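Local structure of RNA-dependent RNA polymerase (Toscana virus, 6QW0) at residues His79-Gly84 / Arg194-Ile199; Asp106-Gln111 / Leu155-Ile160; Val126-Thr131 / Arg144-Lys149. The protein probably cleaves capped host RNA through a manganese-dependent cap-snatching endonuclease at the start of the viral L protein, to prime viral transcription. One frame throughout, in Å; residues are numbered along the deposited sequence. Where two conformers were deposited one is given.

Contact 1. Residues His79-Gly84 / Arg194-Ile199. With MN3 (manganese (III) ion), chain C; SO4 (sulfate ion), chain E.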
loop_
_atom_site.group_PDB
_atom_site.type_symbol
_atom_site.label_atom_id
_atom_site.label_comp_id
_atom_site.label_asym_id
_atom_site.label_seq_id
_atom_site.Cartn_x
_atom_site.Cartn_y
_atom_site.Cartn_z
ATOM N N HIS A 79 6.336 3.290 6.443
ATOM C CA HIS A 79 5.595 2.817 5.275
ATOM C C HIS A 79 5.154 1.369 5.461
ATOM O O HIS A 79 3.972 1.035 5.284
ATOM C CB HIS A 79 6.485 2.991 4.039
ATOM C CG HIS A 79 5.972 2.355 2.781
ATOM N ND1 HIS A 79 6.070 1.002 2.531
ATOM C CD2 HIS A 79 5.425 2.906 1.672
ATOM C CE1 HIS A 79 5.577 0.740 1.331
ATOM N NE2 HIS A 79 5.185 1.880 0.788
ATOM N N ASP A 80 6.089 0.502 5.849
ATOM C CA ASP A 80 5.796 -0.923 5.921
ATOM C C ASP A 80 4.813 -1.237 7.040
ATOM O O ASP A 80 3.914 -2.061 6.861
ATOM C CB ASP A 80 7.097 -1.706 6.091
ATOM C CG ASP A 80 7.920 -1.726 4.818
ATOM O OD1 ASP A 80 7.419 -1.239 3.778
ATOM O OD2 ASP A 80 9.062 -2.225 4.852
ATOM N N PHE A 81 4.943 -0.574 8.191
ATOM C CA PHE A 81 3.995 -0.822 9.277
ATOM C C PHE A 81 2.602 -0.321 8.923
ATOM O O PHE A 81 1.606 -1.005 9.190
ATOM C CB PHE A 81 4.486 -0.180 10.578
ATOM C CG PHE A 81 3.624 -0.492 11.780
ATOM C CD1 PHE A 81 2.560 0.327 12.120
ATOM C CD2 PHE A 81 3.888 -1.598 12.577
ATOM C CE1 PHE A 81 1.760 0.051 13.221
ATOM C CE2 PHE A 81 3.089 -1.881 13.683
ATOM C CZ PHE A 81 2.024 -1.054 13.999
ATOM N N THR A 82 2.507 0.870 8.328
ATOM C CA THR A 82 1.197 1.438 8.030
ATOM C C THR A 82 0.350 0.480 7.204
ATOM O O THR A 82 -0.834 0.278 7.491
ATOM C CB THR A 82 1.362 2.762 7.282
ATOM O OG1 THR A 82 1.977 3.721 8.151
ATOM C CG2 THR A 82 0.016 3.280 6.802
ATOM N N PHE A 83 0.951 -0.132 6.185
ATOM C CA PHE A 83 0.202 -0.916 5.215
ATOM C C PHE A 83 0.355 -2.414 5.438
ATOM O O PHE A 83 -0.086 -3.207 4.597
ATOM C CB PHE A 83 0.632 -0.511 3.799
ATOM C CG PHE A 83 0.344 0.935 3.489
ATOM C CD1 PHE A 83 -0.932 1.331 3.132
ATOM C CD2 PHE A 83 1.342 1.894 3.577
ATOM C CE1 PHE A 83 -1.222 2.672 2.862
ATOM C CE2 PHE A 83 1.059 3.242 3.303
ATOM C CZ PHE A 83 -0.218 3.620 2.939
ATOM N N GLY A 84 0.905 -2.810 6.589
ATOM C CA GLY A 84 1.220 -4.205 6.857
ATOM C C GLY A 84 0.025 -5.130 6.869
ATOM O O GLY A 84 0.189 -6.339 6.667
ATOM N N ARG A 194 -0.475 6.700 12.269
ATOM C CA ARG A 194 -0.227 7.543 13.436
ATOM C C ARG A 194 0.637 6.815 14.453
ATOM O O ARG A 194 1.571 7.397 15.023
ATOM C CB ARG A 194 -1.550 7.965 14.064
ATOM C CG ARG A 194 -2.367 8.910 13.190
ATOM C CD ARG A 194 -3.677 9.230 13.866
ATOM N NE ARG A 194 -4.428 10.254 13.153
ATOM C CZ ARG A 194 -5.563 10.783 13.599
ATOM N NH1 ARG A 194 -6.076 10.381 14.760
ATOM N NH2 ARG A 194 -6.184 11.709 12.884
ATOM N N LEU A 195 0.352 5.536 14.680
ATOM C CA LEU A 195 1.149 4.761 15.621
ATOM C C LEU A 195 2.566 4.568 15.101
ATOM O O LEU A 195 3.536 4.634 15.867
ATOM C CB LEU A 195 0.473 3.416 15.884
ATOM C CG LEU A 195 1.241 2.501 16.833
ATOM C CD1 LEU A 195 1.392 3.175 18.205
ATOM C CD2 LEU A 195 0.529 1.166 16.959
ATOM N N ALA A 196 2.703 4.338 13.790
ATOM C CA ALA A 196 4.025 4.179 13.197
ATOM C C ALA A 196 4.859 5.440 13.357
ATOM O O ALA A 196 6.067 5.360 13.612
ATOM C CB ALA A 196 3.896 3.796 11.724
ATOM N N ARG A 197 4.231 6.615 13.223
ATOM C CA ARG A 197 4.950 7.868 13.435
ATOM C C ARG A 197 5.418 7.995 14.879
ATOM O O ARG A 197 6.537 8.456 15.132
ATOM C CB ARG A 197 4.065 9.056 13.069
ATOM C CG ARG A 197 3.875 9.240 11.571
ATOM C CD ARG A 197 2.751 10.204 11.270
ATOM N NE ARG A 197 2.955 11.522 11.870
ATOM C CZ ARG A 197 2.579 12.665 11.299
ATOM N NH1 ARG A 197 1.995 12.656 10.108
ATOM N NH2 ARG A 197 2.788 13.821 11.917
ATOM N N ASP A 198 4.569 7.612 15.837
ATOM C CA ASP A 198 4.965 7.668 17.245
ATOM C C ASP A 198 6.158 6.759 17.505
ATOM O O ASP A 198 7.127 7.153 18.166
ATOM C CB ASP A 198 3.798 7.268 18.149
ATOM C CG ASP A 198 2.738 8.354 18.281
ATOM O OD1 ASP A 198 3.027 9.537 18.004
ATOM O OD2 ASP A 198 1.599 8.013 18.674
ATOM N N ILE A 199 6.100 5.530 16.987
ATOM C CA ILE A 199 7.182 4.574 17.207
ATOM C C ILE A 199 8.447 5.043 16.511
ATOM O O ILE A 199 9.545 4.979 17.076
ATOM C CB ILE A 199 6.756 3.173 16.728
ATOM C CG1 ILE A 199 5.639 2.625 17.617
ATOM C CG2 ILE A 199 7.951 2.216 16.701
ATOM C CD1 ILE A 199 4.969 1.382 17.051
HETATM MN MN MN3 C . 5.240 2.231 -1.496
HETATM S S SO4 E . -9.935 12.077 13.321
HETATM O O1 SO4 E . -11.023 11.763 14.235
HETATM O O2 SO4 E . -8.752 12.482 14.074
HETATM O O3 SO4 E . -10.353 13.160 12.429
HETATM O O4 SO4 E . -9.635 10.883 12.545
HETATM O O HOH W 1 7.487 1.500 -1.620
HETATM O O HOH W 2 6.725 4.063 -1.389
#
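Leu195 and Ala196, on helix 183-203, pack against Phe81 of the short helix 77-82. Just ahead of them, Arg194 turns away from this interface. Its chain is extended from CG to NE, which carries the guanidinium out to a sulfate ion, probably from the crystallisation liquor. Arg194 NH2 gives sulfate O2 a bond of 2.9 Å at 166°, close to the guanidinium plane. Arg194 NE is hydrogen-bonded to Phe172 O. Leu195 follows and reaches the far end of the Phe81 ring with one methyl: CD2 lies 4.0 Å from Phe81 CZ. The Phe81 ring swings out to this helix because its CG stands anti to the backbone N (chi1 -175°). Ala196 is the nearest backbone neighbour of Phe81. Ala196 CB sits 3.7 Å from Phe81 CD1 and also approaches Thr82 OG1, which is hydrogen-bonded back to Lys78 O. Ile199, one turn after Leu195, points its CB toward the short helix but stays just beyond close contact, and its side chain packs on Tyr36 and Ile38. The interface is apolar and buried. Helix 77-82 also carries His79, whose CB points away from the 194-199 segment. His79 ND1 holds Asp80 OD1 at 2.9 Å, in the ring plane, while NE2 binds manganese at 2.3 Å. Helix 183-203 thus backs the helix that brings the histidine ligand to the metal site of this PD-(D/E)XK-type cap-snatching endonuclease.

Contact 2. Residues Asp106-Gln111 / Leu155-Ile160. Unlike the reference sequence in segment 155-160: Asp156 (reference Asn).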
loop_
_atom_site.group_PDB
_atom_site.type_symbol
_atom_site.label_atom_id
_atom_site.label_comp_id
_atom_site.label_asym_id
_atom_site.label_seq_id
_atom_site.Cartn_x
_atom_site.Cartn_y
_atom_site.Cartn_z
ATOM N N ASP A 106 15.089 -3.685 -19.469
ATOM C CA ASP A 106 15.392 -2.284 -19.184
ATOM C C ASP A 106 14.921 -1.963 -17.768
ATOM O O ASP A 106 14.459 -2.842 -17.035
ATOM C CB ASP A 106 14.787 -1.357 -20.249
ATOM C CG ASP A 106 13.263 -1.367 -20.262
ATOM O OD1 ASP A 106 12.637 -2.047 -19.423
ATOM O OD2 ASP A 106 12.691 -0.695 -21.144
ATOM N N ASP A 107 15.039 -0.687 -17.387
ATOM C CA ASP A 107 14.777 -0.296 -16.004
ATOM C C ASP A 107 13.334 -0.569 -15.605
ATOM O O ASP A 107 13.061 -0.910 -14.448
ATOM C CB ASP A 107 15.117 1.180 -15.802
ATOM C CG ASP A 107 16.615 1.441 -15.812
ATOM O OD1 ASP A 107 17.391 0.461 -15.803
ATOM O OD2 ASP A 107 17.014 2.625 -15.832
ATOM N N SER A 108 12.392 -0.417 -16.544
ATOM C CA SER A 108 10.990 -0.656 -16.217
ATOM C C SER A 108 10.752 -2.094 -15.777
ATOM O O SER A 108 9.882 -2.348 -14.936
ATOM C CB SER A 108 10.106 -0.314 -17.414
ATOM O OG SER A 108 10.400 -1.163 -18.507
ATOM N N ASP A 109 11.514 -3.046 -16.320
ATOM C CA ASP A 109 11.324 -4.441 -15.939
ATOM C C ASP A 109 11.629 -4.675 -14.468
ATOM O O ASP A 109 11.101 -5.615 -13.868
ATOM C CB ASP A 109 12.213 -5.347 -16.796
ATOM C CG ASP A 109 11.743 -5.434 -18.228
ATOM O OD1 ASP A 109 10.569 -5.804 -18.457
ATOM O OD2 ASP A 109 12.546 -5.136 -19.128
ATOM N N PHE A 110 12.474 -3.836 -13.877
ATOM C CA PHE A 110 12.967 -4.063 -12.527
ATOM C C PHE A 110 12.361 -3.107 -11.513
ATOM O O PHE A 110 12.816 -3.060 -10.367
ATOM C CB PHE A 110 14.495 -3.979 -12.522
ATOM C CG PHE A 110 15.135 -4.888 -13.529
ATOM C CD1 PHE A 110 14.919 -6.254 -13.475
ATOM C CD2 PHE A 110 15.917 -4.380 -14.551
ATOM C CE1 PHE A 110 15.495 -7.102 -14.405
ATOM C CE2 PHE A 110 16.496 -5.224 -15.485
ATOM C CZ PHE A 110 16.282 -6.585 -15.410
ATOM N N GLN A 111 11.341 -2.347 -11.905
ATOM C CA GLN A 111 10.538 -1.632 -10.928
ATOM C C GLN A 111 9.712 -2.610 -10.104
ATOM O O GLN A 111 9.310 -3.676 -10.579
ATOM C CB GLN A 111 9.613 -0.635 -11.622
ATOM C CG GLN A 111 10.319 0.574 -12.187
ATOM C CD GLN A 111 9.337 1.679 -12.543
ATOM O OE1 GLN A 111 8.469 1.496 -13.398
ATOM N NE2 GLN A 111 9.468 2.826 -11.894
ATOM N N LEU A 155 1.489 1.219 -18.537
ATOM C CA LEU A 155 0.932 1.389 -19.878
ATOM C C LEU A 155 1.543 0.383 -20.853
ATOM O O LEU A 155 0.825 -0.323 -21.574
ATOM C CB LEU A 155 1.161 2.817 -20.384
ATOM C CG LEU A 155 0.559 3.107 -21.766
ATOM C CD1 LEU A 155 -0.952 2.901 -21.729
ATOM C CD2 LEU A 155 0.886 4.527 -22.195
ATOM N N ASP A 156 2.873 0.300 -20.884
ATOM C CA ASP A 156 3.518 -0.606 -21.830
ATOM C C ASP A 156 3.098 -2.055 -21.604
ATOM O O ASP A 156 2.852 -2.798 -22.567
ATOM C CB ASP A 156 5.035 -0.477 -21.717
ATOM C CG ASP A 156 5.555 0.845 -22.236
ATOM O OD1 ASP A 156 4.774 1.630 -22.820
ATOM O OD2 ASP A 156 6.765 1.110 -22.060
ATOM N N ARG A 157 3.014 -2.478 -20.341
ATOM C CA ARG A 157 2.666 -3.861 -20.043
ATOM C C ARG A 157 1.172 -4.128 -20.189
ATOM O O ARG A 157 0.771 -5.289 -20.287
ATOM C CB ARG A 157 3.183 -4.224 -18.644
ATOM C CG ARG A 157 4.704 -4.507 -18.713
ATOM C CD ARG A 157 5.495 -4.221 -17.433
ATOM N NE ARG A 157 6.928 -4.315 -17.752
ATOM C CZ ARG A 157 7.624 -3.327 -18.305
ATOM N NH1 ARG A 157 7.029 -2.163 -18.587
ATOM N NH2 ARG A 157 8.909 -3.499 -18.597
ATOM N N SER A 158 0.339 -3.089 -20.235
ATOM C CA SER A 158 -1.082 -3.312 -20.470
ATOM C C SER A 158 -1.349 -3.886 -21.853
ATOM O O SER A 158 -2.455 -4.383 -22.092
ATOM C CB SER A 158 -1.870 -2.001 -20.258
ATOM O OG SER A 158 -1.746 -1.080 -21.335
ATOM N N ALA A 159 -0.361 -3.852 -22.746
ATOM C CA ALA A 159 -0.507 -4.492 -24.043
ATOM C C ALA A 159 -0.506 -6.007 -23.929
ATOM O O ALA A 159 -0.952 -6.689 -24.862
ATOM C CB ALA A 159 0.626 -4.058 -24.962
ATOM N N ILE A 160 -0.004 -6.534 -22.814
ATOM C CA ILE A 160 0.090 -7.971 -22.569
ATOM C C ILE A 160 -1.141 -8.449 -21.818
ATOM O O ILE A 160 -1.838 -9.365 -22.269
ATOM C CB ILE A 160 1.374 -8.300 -21.800
ATOM C CG1 ILE A 160 2.592 -7.854 -22.607
ATOM C CG2 ILE A 160 1.442 -9.800 -21.470
ATOM C CD1 ILE A 160 3.869 -8.079 -21.885
HETATM O O HOH W 3 10.250 -1.965 -21.050
HETATM O O HOH W 4 8.389 -6.667 -17.386
#
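Arg157 NH2 is the polar atom on which this contact turns, with a salt bridge to Asp109 OD1 at 2.8 Å and 161°. A buried arginine of helix 136-157 is tied here to the 3-10 turn 107-110. Asp109 OD1 lies in the guanidinium plane, but the arginine meets it from above the carboxylate, and the two flat groups stand 73° apart. Arg157 NH2 also gives a bond to Ser108 OG at 2.8 Å, tilted from the guanidinium plane. Both this bond and the one that Ser108 OG donates to Asp106 OD1, at 2.6 Å, rest on one of two deposited serine conformers and are less certain than the salt bridge. Asp109 is steadied from its other oxygen: OD2 accepts the backbone N of Asp106 at 2.9 Å through its anti lone pair. Water 3 also lies 3.2 Å from Arg157 NH2; with two N-H for three acceptors, it and Ser108 OG probably alternate. Arg157 NH1 is bonded to Ala153 O one turn back in the helix. Phe94 and Phe98 of helix 94-98 touch the arginine side chain. Water 4 completes a second link: it donates to Asp109 OD1 at 2.6 Å and accepts from Arg157 NE at 2.8 Å.

Contact 3. Residues Val126-Thr131 / Arg144-Lys149. With MN3 (manganese (III) ion), chain C; SO4 (sulfate ion), chain G.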
loop_
_atom_site.group_PDB
_atom_site.type_symbol
_atom_site.label_atom_id
_atom_site.label_comp_id
_atom_site.label_asym_id
_atom_site.label_seq_id
_atom_site.Cartn_x
_atom_site.Cartn_y
_atom_site.Cartn_z
ATOM N N VAL A 126 -2.088 -3.342 -10.097
ATOM C CA VAL A 126 -0.845 -2.802 -9.552
ATOM C C VAL A 126 -1.229 -1.802 -8.469
ATOM O O VAL A 126 -2.031 -0.896 -8.717
ATOM C CB VAL A 126 0.016 -2.152 -10.651
ATOM C CG1 VAL A 126 1.229 -1.461 -10.057
ATOM C CG2 VAL A 126 0.442 -3.203 -11.698
ATOM N N VAL A 127 -0.691 -1.990 -7.260
ATOM C CA VAL A 127 -1.065 -1.172 -6.105
ATOM C C VAL A 127 0.202 -0.581 -5.502
ATOM O O VAL A 127 1.179 -1.301 -5.275
ATOM C CB VAL A 127 -1.841 -1.978 -5.044
ATOM C CG1 VAL A 127 -2.320 -1.049 -3.933
ATOM C CG2 VAL A 127 -3.032 -2.702 -5.665
ATOM N N GLU A 128 0.194 0.728 -5.248
ATOM C CA GLU A 128 1.346 1.379 -4.640
ATOM C C GLU A 128 0.893 2.154 -3.415
ATOM O O GLU A 128 -0.112 2.876 -3.472
ATOM C CB GLU A 128 2.064 2.306 -5.621
ATOM C CG GLU A 128 3.233 3.054 -5.007
ATOM C CD GLU A 128 4.371 2.150 -4.534
ATOM O OE1 GLU A 128 4.505 0.989 -4.978
ATOM O OE2 GLU A 128 5.159 2.621 -3.703
ATOM N N PHE A 129 1.634 1.982 -2.314
ATOM C CA PHE A 129 1.385 2.657 -1.045
ATOM C C PHE A 129 2.375 3.802 -0.867
ATOM O O PHE A 129 3.532 3.711 -1.277
ATOM C CB PHE A 129 1.554 1.711 0.156
ATOM C CG PHE A 129 0.854 0.377 0.041
ATOM C CD1 PHE A 129 -0.464 0.266 -0.370
ATOM C CD2 PHE A 129 1.527 -0.775 0.426
ATOM C CE1 PHE A 129 -1.080 -0.989 -0.440
ATOM C CE2 PHE A 129 0.913 -2.023 0.360
ATOM C CZ PHE A 129 -0.385 -2.123 -0.073
ATOM N N THR A 130 1.938 4.868 -0.203
ATOM C CA THR A 130 2.874 5.942 0.096
ATOM C C THR A 130 2.341 6.714 1.296
ATOM O O THR A 130 1.187 6.547 1.701
ATOM C CB THR A 130 3.106 6.840 -1.136
ATOM O OG1 THR A 130 4.213 7.732 -0.911
ATOM C CG2 THR A 130 1.868 7.639 -1.476
ATOM N N THR A 131 3.228 7.491 1.917
ATOM C CA THR A 131 2.901 8.267 3.110
ATOM C C THR A 131 3.330 9.711 2.897
ATOM O O THR A 131 4.101 10.023 1.988
ATOM C CB THR A 131 3.607 7.725 4.362
ATOM O OG1 THR A 131 5.017 7.966 4.243
ATOM C CG2 THR A 131 3.379 6.227 4.526
ATOM N N ARG A 144 -0.005 11.415 -6.801
ATOM C CA ARG A 144 0.283 11.691 -8.203
ATOM C C ARG A 144 1.735 11.403 -8.549
ATOM O O ARG A 144 2.029 10.984 -9.675
ATOM C CB ARG A 144 -0.106 13.131 -8.532
ATOM C CG ARG A 144 -1.583 13.316 -8.317
ATOM C CD ARG A 144 -2.123 14.627 -8.780
ATOM N NE ARG A 144 -3.454 14.825 -8.221
ATOM C CZ ARG A 144 -4.576 14.338 -8.742
ATOM N NH1 ARG A 144 -4.545 13.614 -9.857
ATOM N NH2 ARG A 144 -5.732 14.580 -8.144
ATOM N N ASN A 145 2.652 11.590 -7.599
ATOM C CA ASN A 145 4.039 11.225 -7.856
ATOM C C ASN A 145 4.181 9.721 -8.073
ATOM O O ASN A 145 4.957 9.287 -8.930
ATOM C CB ASN A 145 4.935 11.707 -6.711
ATOM C CG ASN A 145 5.133 13.217 -6.731
ATOM O OD1 ASN A 145 4.961 13.859 -7.768
ATOM N ND2 ASN A 145 5.497 13.787 -5.587
ATOM N N LYS A 146 3.429 8.908 -7.324
ATOM C CA LYS A 146 3.524 7.462 -7.534
ATOM C C LYS A 146 2.881 7.048 -8.856
ATOM O O LYS A 146 3.374 6.119 -9.510
ATOM C CB LYS A 146 2.890 6.698 -6.374
ATOM C CG LYS A 146 3.640 6.822 -5.068
ATOM C CD LYS A 146 5.090 6.419 -5.204
ATOM C CE LYS A 146 5.771 6.372 -3.833
ATOM N NZ LYS A 146 7.224 6.019 -3.965
ATOM N N ILE A 147 1.792 7.710 -9.266
ATOM C CA ILE A 147 1.253 7.450 -10.601
ATOM C C ILE A 147 2.308 7.757 -11.652
ATOM O O ILE A 147 2.578 6.943 -12.543
ATOM C CB ILE A 147 -0.036 8.254 -10.843
ATOM C CG1 ILE A 147 -1.164 7.725 -9.965
ATOM C CG2 ILE A 147 -0.435 8.183 -12.320
ATOM C CD1 ILE A 147 -2.419 8.546 -10.047
ATOM N N ALA A 148 2.966 8.911 -11.526
ATOM C CA ALA A 148 4.016 9.268 -12.477
ATOM C C ALA A 148 5.151 8.257 -12.479
ATOM O O ALA A 148 5.761 8.013 -13.527
ATOM C CB ALA A 148 4.559 10.661 -12.157
ATOM N N LYS A 149 5.447 7.658 -11.323
ATOM C CA LYS A 149 6.583 6.756 -11.219
ATOM C C LYS A 149 6.333 5.446 -11.952
ATOM O O LYS A 149 7.267 4.867 -12.514
ATOM C CB LYS A 149 6.892 6.503 -9.744
ATOM C CG LYS A 149 8.051 5.545 -9.492
ATOM C CD LYS A 149 8.186 5.258 -8.004
ATOM C CE LYS A 149 9.428 4.432 -7.698
ATOM N NZ LYS A 149 10.670 5.233 -7.907
HETATM MN MN MN3 C . 5.240 2.231 -1.496
HETATM S S SO4 G . 6.951 6.614 1.277
HETATM O O1 SO4 G . 6.189 6.191 2.443
HETATM O O2 SO4 G . 8.240 5.933 1.295
HETATM O O3 SO4 G . 6.246 6.294 0.032
HETATM O O4 SO4 G . 7.160 8.056 1.356
HETATM O O HOH W 5 7.516 3.320 -4.865
HETATM O O HOH W 2 6.725 4.063 -1.389
HETATM O O HOH W 1 7.487 1.500 -1.620
#
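The metal-bearing strand 124-131 and helix 136-157 open a beta-alpha-beta unit of the PD-(D/E)XK fold, and Glu128 and Thr130 meet Lys146 where the two pack. The short segments run at 140° to each other, and their axes come within 9.3 Å. Glu128 and Thr130, two residues apart on the strand, both point toward the helix. Lys146 lies across them, crossing each side chain at a slant. Lys146 CG is 3.8 Å from Glu128 CG, and Lys146 CE is 3.6 Å from Thr130 OG1. The lysine chain bends at chi2 (-55°) and is extended from there, passing across the strand; NZ meets the metal site through water. Phe129 points the other way, and its ring stacks with Phe83. Its backbone is still part of the site: manganese is bound by Phe129 O at 2.3 Å and Glu128 OE2 at 2.2 Å. His79, Asp114 and waters 1 and 2 are the other ligands. Glu128 OE1 is hydrogen-bonded to a separate partner. A sulfate, probably from the crystallisation liquor, sits beyond. Thr130 OG1 donates to its O3 at 2.7 Å, and Thr131 OG1 donates to its O1. Water 2, a manganese ligand, also donates to sulfate O3 and has only a weak bond from Lys146 NZ. Water 5 joins the two elements more firmly: it donates to Glu128 OE2 at 2.7 Å and accepts from Lys146 NZ at 2.9 Å.

Overall arrangement
Contacts 1 and 3 share one manganese. Contact 1 supplies His79, and contact 3 supplies Glu128 and Phe129; Asp114 completes the protein ligands. Their centres are about 17 Å apart, but they touch at the metal, where His79 NE2 and Phe129 O are 3.2 Å apart. Phe83 CZ also packs 3.5 Å from Thr130 O. Contacts 2 and 3 both use helix 136-157, with centres about 15 Å apart. Gln111 NE2 probably hydrogen-bonds Lys149 O at 3.1 Å and links them. Contacts 1 and 2 do not touch. Their centres are about 30 Å apart, on opposite sides of the chain's centre. Contact 2 is thus connected to the metal site through the helix of contact 3.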